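Local coordinates for protein histidine acid phosphatase (Bifidobacterium longum subsp. infantis, PDB 6RXD) that probably removes phosphate groups from inositol phosphates such as phytate, and from 2,3-bisphosphoglycerate, as a histidine acid phosphatase of the MINPP subfamily, at residues M42-S47 and A398-M403; M442-Q447 and L471-E476. One frame throughout, in Å; residues are numbered along the deposited sequence.

Interaction 1 (M42-S47 and A398-M403)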
loop_
_atom_site.group_PDB
_atom_site.type_symbol
_atom_site.label_atom_id
_atom_site.label_comp_id
_atom_site.label_asym_id
_atom_site.label_seq_id
_atom_site.Cartn_x
_atom_site.Cartn_y
_atom_site.Cartn_z
ATOM N N MET A 42 -8.575 1.638 7.937
ATOM C CA MET A 42 -7.126 1.752 7.858
ATOM C C MET A 42 -6.805 1.851 6.380
ATOM O O MET A 42 -7.292 1.051 5.573
ATOM C CB MET A 42 -6.417 0.549 8.493
ATOM C CG MET A 42 -4.884 0.674 8.525
ATOM S SD MET A 42 -4.057 0.204 6.974
ATOM C CE MET A 42 -4.351 -1.573 6.945
ATOM N N ALA A 43 -5.993 2.837 6.029
ATOM C CA ALA A 43 -5.618 3.070 4.642
ATOM C C ALA A 43 -4.119 3.190 4.509
ATOM O O ALA A 43 -3.450 3.794 5.353
ATOM C CB ALA A 43 -6.283 4.352 4.118
ATOM N N ARG A 44 -3.592 2.604 3.438
ATOM C CA ARG A 44 -2.216 2.826 3.034
ATOM C C ARG A 44 -2.068 4.264 2.546
ATOM O O ARG A 44 -3.030 4.872 2.081
ATOM C CB ARG A 44 -1.881 1.850 1.902
ATOM C CG ARG A 44 -0.456 1.943 1.381
ATOM C CD ARG A 44 -0.258 1.077 0.154
ATOM N NE ARG A 44 1.127 1.158 -0.292
ATOM C CZ ARG A 44 1.560 0.709 -1.461
ATOM N NH1 ARG A 44 0.703 0.164 -2.328
ATOM N NH2 ARG A 44 2.842 0.833 -1.769
ATOM N N HIS A 45 -0.869 4.817 2.673
ATOM C CA HIS A 45 -0.595 6.150 2.134
ATOM C C HIS A 45 -0.866 6.172 0.628
ATOM O O HIS A 45 -0.932 5.129 -0.028
ATOM C CB HIS A 45 0.867 6.512 2.399
ATOM C CG HIS A 45 1.830 5.594 1.714
ATOM N ND1 HIS A 45 2.102 5.671 0.365
ATOM C CD2 HIS A 45 2.559 4.555 2.189
ATOM C CE1 HIS A 45 2.961 4.720 0.036
ATOM N NE2 HIS A 45 3.254 4.031 1.126
ATOM N N GLY A 46 -1.003 7.371 0.075
ATOM C CA GLY A 46 -1.257 7.513 -1.343
ATOM C C GLY A 46 0.018 7.407 -2.164
ATOM O O GLY A 46 1.124 7.254 -1.629
ATOM N N SER A 47 -0.155 7.484 -3.478
ATOM C CA SER A 47 0.947 7.520 -4.434
ATOM C C SER A 47 2.056 8.494 -4.048
ATOM O O SER A 47 1.790 9.622 -3.630
ATOM C CB SER A 47 0.409 7.921 -5.801
ATOM O OG SER A 47 -0.372 6.889 -6.371
ATOM N N ALA A 398 -1.429 4.262 7.172
ATOM C CA ALA A 398 -0.266 3.407 7.353
ATOM C C ALA A 398 0.348 2.996 6.017
ATOM O O ALA A 398 0.488 3.821 5.121
ATOM C CB ALA A 398 -0.642 2.175 8.205
ATOM N N HIS A 399 0.688 1.718 5.878
ATOM C CA HIS A 399 1.613 1.280 4.827
ATOM C C HIS A 399 1.233 -0.024 4.152
ATOM O O HIS A 399 0.383 -0.769 4.640
ATOM C CB HIS A 399 3.004 1.126 5.451
ATOM C CG HIS A 399 3.420 2.323 6.236
ATOM N ND1 HIS A 399 4.142 3.356 5.682
ATOM C CD2 HIS A 399 3.156 2.683 7.516
ATOM C CE1 HIS A 399 4.316 4.301 6.593
ATOM N NE2 HIS A 399 3.729 3.916 7.711
ATOM N N ALA A 400 1.890 -0.327 3.037
ATOM C CA ALA A 400 1.697 -1.631 2.409
ATOM C C ALA A 400 2.085 -2.735 3.373
ATOM O O ALA A 400 1.494 -3.820 3.367
ATOM C CB ALA A 400 2.515 -1.733 1.136
ATOM N N GLU A 401 3.089 -2.457 4.203
ATOM C CA GLU A 401 3.548 -3.420 5.193
ATOM C C GLU A 401 2.512 -3.642 6.284
ATOM O O GLU A 401 2.621 -4.590 7.067
ATOM C CB GLU A 401 4.870 -2.952 5.820
ATOM C CG GLU A 401 6.088 -3.085 4.899
ATOM C CD GLU A 401 6.144 -2.033 3.789
ATOM O OE1 GLU A 401 6.894 -2.254 2.820
ATOM O OE2 GLU A 401 5.460 -0.986 3.879
ATOM N N THR A 402 1.529 -2.748 6.350
ATOM C CA THR A 402 0.399 -2.902 7.264
ATOM C C THR A 402 -0.727 -3.649 6.567
ATOM O O THR A 402 -1.317 -4.573 7.125
ATOM C CB THR A 402 -0.093 -1.519 7.729
ATOM O OG1 THR A 402 1.045 -0.713 8.057
ATOM C CG2 THR A 402 -0.986 -1.622 8.953
ATOM N N MET A 403 -1.036 -3.233 5.342
ATOM C CA MET A 403 -2.164 -3.799 4.606
ATOM C C MET A 403 -1.969 -5.258 4.180
ATOM O O MET A 403 -2.893 -6.059 4.298
ATOM C CB MET A 403 -2.500 -2.931 3.381
ATOM C CG MET A 403 -3.697 -3.451 2.578
ATOM S SD MET A 403 -5.249 -3.484 3.528
ATOM C CE MET A 403 -5.635 -1.738 3.605
HETATM O O HOH W 1 3.513 1.444 1.631
#
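R44 sets its CG anti to the backbone N (chi1 -179°) and stays extended as far as NE, which carries the arm past the start of helix 400-410, where A400 lies against it. The A400 methyl sits over one face of the guanidinium, toward its rim, with CB 3.5 Å from R44 NE. M42 also leaves anti but bends at chi2 and chi3, turning its CE onto M403 CE at 3.6 Å, with T402 CG2 and A398 CB beside the thioether. Two backbone bonds make the parallel bridge of R44 with A398: A398 N to A43 O, 2.8 Å, and H45 N to A398 O, 3.0 Å. In the second the donor stands 39° above the carbonyl plane, off the lone pairs.

R44-H45-G46 matches the RHG signature of histidine acid phosphatases, and H399-A400-E401 the HAE triplet of the MINPP subfamily, so the contact is consistent with the family's active site at the ends of parallel strands. H45 ND1 gives its hydrogen to G46 O at 2.7 Å, nearly straight (168°) and in the ring plane, which fixes the ring's rotation. Its CD2 edge meets H399 ND1, the two side chains crossing at about a right angle, while H399 NE2 is bonded to S138. R44 NH1 bonds to the carbonyl of S12.

One water bridges the two segments: it accepts from R44 NE (3.1 Å) and A400 N (2.8 Å) and is hydrogen-bonded to H45 NE2 at 2.6 Å. A leucine in place of R44 would probably leave the water and the S12 carbonyl each without the arginine N-H, and A400 without its flat neighbour. An arginine N-H and a helix N terminus converging beside a histidine form a site likely to favour an anionic group such as phosphate.

Interaction 2 (M442-Q447 and L471-E476); sequences MAANVQ and LYNENE
N445, V446 and Q447 run antiparallel to N473, Y472 and L471, with V446 and Y472 as a non-hydrogen-bonded pair and Q447 and L471 bonded both ways through their backbones, before the second strand folds back in a type I' turn from Y472 to N475. N473 extends the pairing with its side chain: its amide OD1 takes the N-H of N445 at 2.9 Å, nearly along the C=O axis, while its own N-H reaches N445 O at 2.8 Å in an almost straight bond (175°). The same OD1 lies 3.2 Å from A444 CA.

V446 CG2 comes up obliquely to CD1 of the Y472 ring, 3.8 Å away, and N445 O meets the ring edge in its plane. The V446 and Y472 side chains lie on the face covered by helix 400-410, and the phenol OH bonds to V439 O. The arrangement belongs to the central sheet of the histidine phosphatase fold, whose helices pack on both faces: Q447 and L471 point to the other face, where helix 102-118 supplies R118.

N445 turns its CG between the backbone N and the carbonyl carbon (chi1 63°), which lets ND2 hydrogen-bond to A443 O at 3.0 Å, while OD1 accepts from Q447 NE2 at 3.0 Å, the donor standing above the side-chain carbonyl plane. R118 holds the other end of the Q447 amide. Across the contact two waters extend this polar cluster, one donating to N445 OD1 and accepting from E474 N, the other accepting from Q447 NE2 and donating to E474 OE2. That carboxylate also pairs with R114, and its OE1 bonds to Y16.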
loop_
_atom_site.group_PDB
_atom_site.type_symbol
_atom_site.label_atom_id
_atom_site.label_comp_id
_atom_site.label_asym_id
_atom_site.label_seq_id
_atom_site.Cartn_x
_atom_site.Cartn_y
_atom_site.Cartn_z
ATOM N N MET A 442 -2.023 1.610 -4.289
ATOM C CA MET A 442 -1.864 2.851 -3.563
ATOM C C MET A 442 -3.201 3.239 -2.933
ATOM O O MET A 442 -4.273 3.040 -3.539
ATOM C CB MET A 442 -1.332 3.939 -4.499
ATOM C CG MET A 442 0.095 3.673 -4.958
ATOM S SD MET A 442 1.285 3.814 -3.595
ATOM C CE MET A 442 2.706 2.995 -4.336
ATOM N N ALA A 443 -3.134 3.771 -1.713
ATOM C CA ALA A 443 -4.309 4.151 -0.915
ATOM C C ALA A 443 -5.264 2.999 -0.609
ATOM O O ALA A 443 -6.428 3.219 -0.296
ATOM C CB ALA A 443 -5.076 5.340 -1.565
ATOM N N ALA A 444 -4.773 1.769 -0.676
ATOM C CA ALA A 444 -5.596 0.615 -0.313
ATOM C C ALA A 444 -6.196 0.838 1.061
ATOM O O ALA A 444 -5.530 1.339 1.951
ATOM C CB ALA A 444 -4.748 -0.672 -0.306
ATOM N N ASN A 445 -7.452 0.448 1.243
ATOM C CA ASN A 445 -8.074 0.677 2.530
ATOM C C ASN A 445 -9.160 -0.327 2.875
ATOM O O ASN A 445 -9.832 -0.880 1.998
ATOM C CB ASN A 445 -8.605 2.118 2.635
ATOM C CG ASN A 445 -9.695 2.426 1.624
ATOM O OD1 ASN A 445 -10.888 2.342 1.927
ATOM N ND2 ASN A 445 -9.291 2.773 0.416
ATOM N N VAL A 446 -9.316 -0.553 4.171
ATOM C CA VAL A 446 -10.403 -1.364 4.679
ATOM C C VAL A 446 -11.230 -0.454 5.568
ATOM O O VAL A 446 -10.677 0.279 6.382
ATOM C CB VAL A 446 -9.865 -2.548 5.507
ATOM C CG1 VAL A 446 -11.004 -3.248 6.255
ATOM C CG2 VAL A 446 -9.106 -3.541 4.591
ATOM N N GLN A 447 -12.547 -0.476 5.397
ATOM C CA GLN A 447 -13.438 0.312 6.248
ATOM C C GLN A 447 -14.537 -0.590 6.805
ATOM O O GLN A 447 -15.049 -1.465 6.095
ATOM C CB GLN A 447 -14.057 1.456 5.442
ATOM C CG GLN A 447 -13.023 2.437 4.868
ATOM C CD GLN A 447 -13.657 3.645 4.233
ATOM O OE1 GLN A 447 -14.597 4.229 4.779
ATOM N NE2 GLN A 447 -13.148 4.031 3.070
ATOM N N LEU A 471 -16.120 -2.635 3.680
ATOM C CA LEU A 471 -15.705 -2.224 2.333
ATOM C C LEU A 471 -14.199 -2.415 2.216
ATOM O O LEU A 471 -13.465 -2.076 3.137
ATOM C CB LEU A 471 -16.028 -0.744 2.077
ATOM C CG LEU A 471 -17.435 -0.170 2.262
ATOM C CD1 LEU A 471 -17.525 1.210 1.590
ATOM C CD2 LEU A 471 -18.512 -1.075 1.742
ATOM N N TYR A 472 -13.735 -2.952 1.087
ATOM C CA TYR A 472 -12.311 -3.155 0.832
ATOM C C TYR A 472 -12.031 -2.425 -0.474
ATOM O O TYR A 472 -12.626 -2.746 -1.518
ATOM C CB TYR A 472 -12.039 -4.649 0.669
ATOM C CG TYR A 472 -10.594 -5.066 0.446
ATOM C CD1 TYR A 472 -9.520 -4.286 0.869
ATOM C CD2 TYR A 472 -10.316 -6.262 -0.201
ATOM C CE1 TYR A 472 -8.193 -4.705 0.657
ATOM C CE2 TYR A 472 -9.018 -6.689 -0.421
ATOM C CZ TYR A 472 -7.962 -5.917 0.009
ATOM O OH TYR A 472 -6.684 -6.384 -0.201
ATOM N N ASN A 473 -11.176 -1.410 -0.409
ATOM C CA ASN A 473 -10.961 -0.505 -1.530
ATOM C C ASN A 473 -12.289 0.040 -2.067
ATOM O O ASN A 473 -12.485 0.210 -3.279
ATOM C CB ASN A 473 -10.106 -1.194 -2.605
ATOM C CG ASN A 473 -8.774 -1.685 -2.051
ATOM O OD1 ASN A 473 -8.223 -1.070 -1.144
ATOM N ND2 ASN A 473 -8.252 -2.790 -2.590
ATOM N N GLU A 474 -13.184 0.315 -1.119
ATOM C CA GLU A 474 -14.510 0.879 -1.359
ATOM C C GLU A 474 -15.469 -0.013 -2.144
ATOM O O GLU A 474 -16.508 0.447 -2.619
ATOM C CB GLU A 474 -14.421 2.304 -1.914
ATOM C CG GLU A 474 -14.125 3.321 -0.799
ATOM C CD GLU A 474 -13.893 4.723 -1.316
ATOM O OE1 GLU A 474 -12.847 4.939 -1.962
ATOM O OE2 GLU A 474 -14.747 5.611 -1.070
ATOM N N ASN A 475 -15.140 -1.299 -2.249
ATOM C CA ASN A 475 -16.103 -2.288 -2.720
ATOM C C ASN A 475 -16.680 -3.006 -1.514
ATOM O O ASN A 475 -15.934 -3.437 -0.638
ATOM C CB ASN A 475 -15.423 -3.310 -3.633
ATOM C CG ASN A 475 -14.860 -2.684 -4.887
ATOM O OD1 ASN A 475 -15.576 -1.995 -5.625
ATOM N ND2 ASN A 475 -13.569 -2.898 -5.129
ATOM N N GLU A 476 -18.001 -3.130 -1.458
ATOM C CA GLU A 476 -18.623 -3.887 -0.371
ATOM C C GLU A 476 -18.345 -5.362 -0.575
ATOM O O GLU A 476 -18.593 -5.917 -1.656
ATOM C CB GLU A 476 -20.134 -3.618 -0.315
ATOM C CG GLU A 476 -20.846 -4.292 0.867
ATOM C CD GLU A 476 -22.253 -3.758 1.060
ATOM O OE1 GLU A 476 -22.767 -3.125 0.113
ATOM O OE2 GLU A 476 -22.838 -3.945 2.152
HETATM O O HOH W 2 -12.843 0.465 1.706
HETATM O O HOH W 3 -14.474 6.276 1.729
#

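In the fold
From the N terminus, strand 34-44 is the first strand of the sheet, and its parallel partner lies far along the chain: interaction 1 closes a loop of 350 residues, about half of it helical, which holds both zinc sites occupied in this model. Strand 391-398 returns beside it in parallel and runs into helix 400-410. Only then does interaction 2 open, closing a short loop of 23 residues rich in strand. The two are in series, neither nested nor crossing. They meet in the sheet, where 34-44 lies between 391-398 and 445-453: probable backbone hydrogen bonds join R44 N to A444 O and M42 O to V446 N. Helix 400-410 touches both, through M403 on M42 and V446.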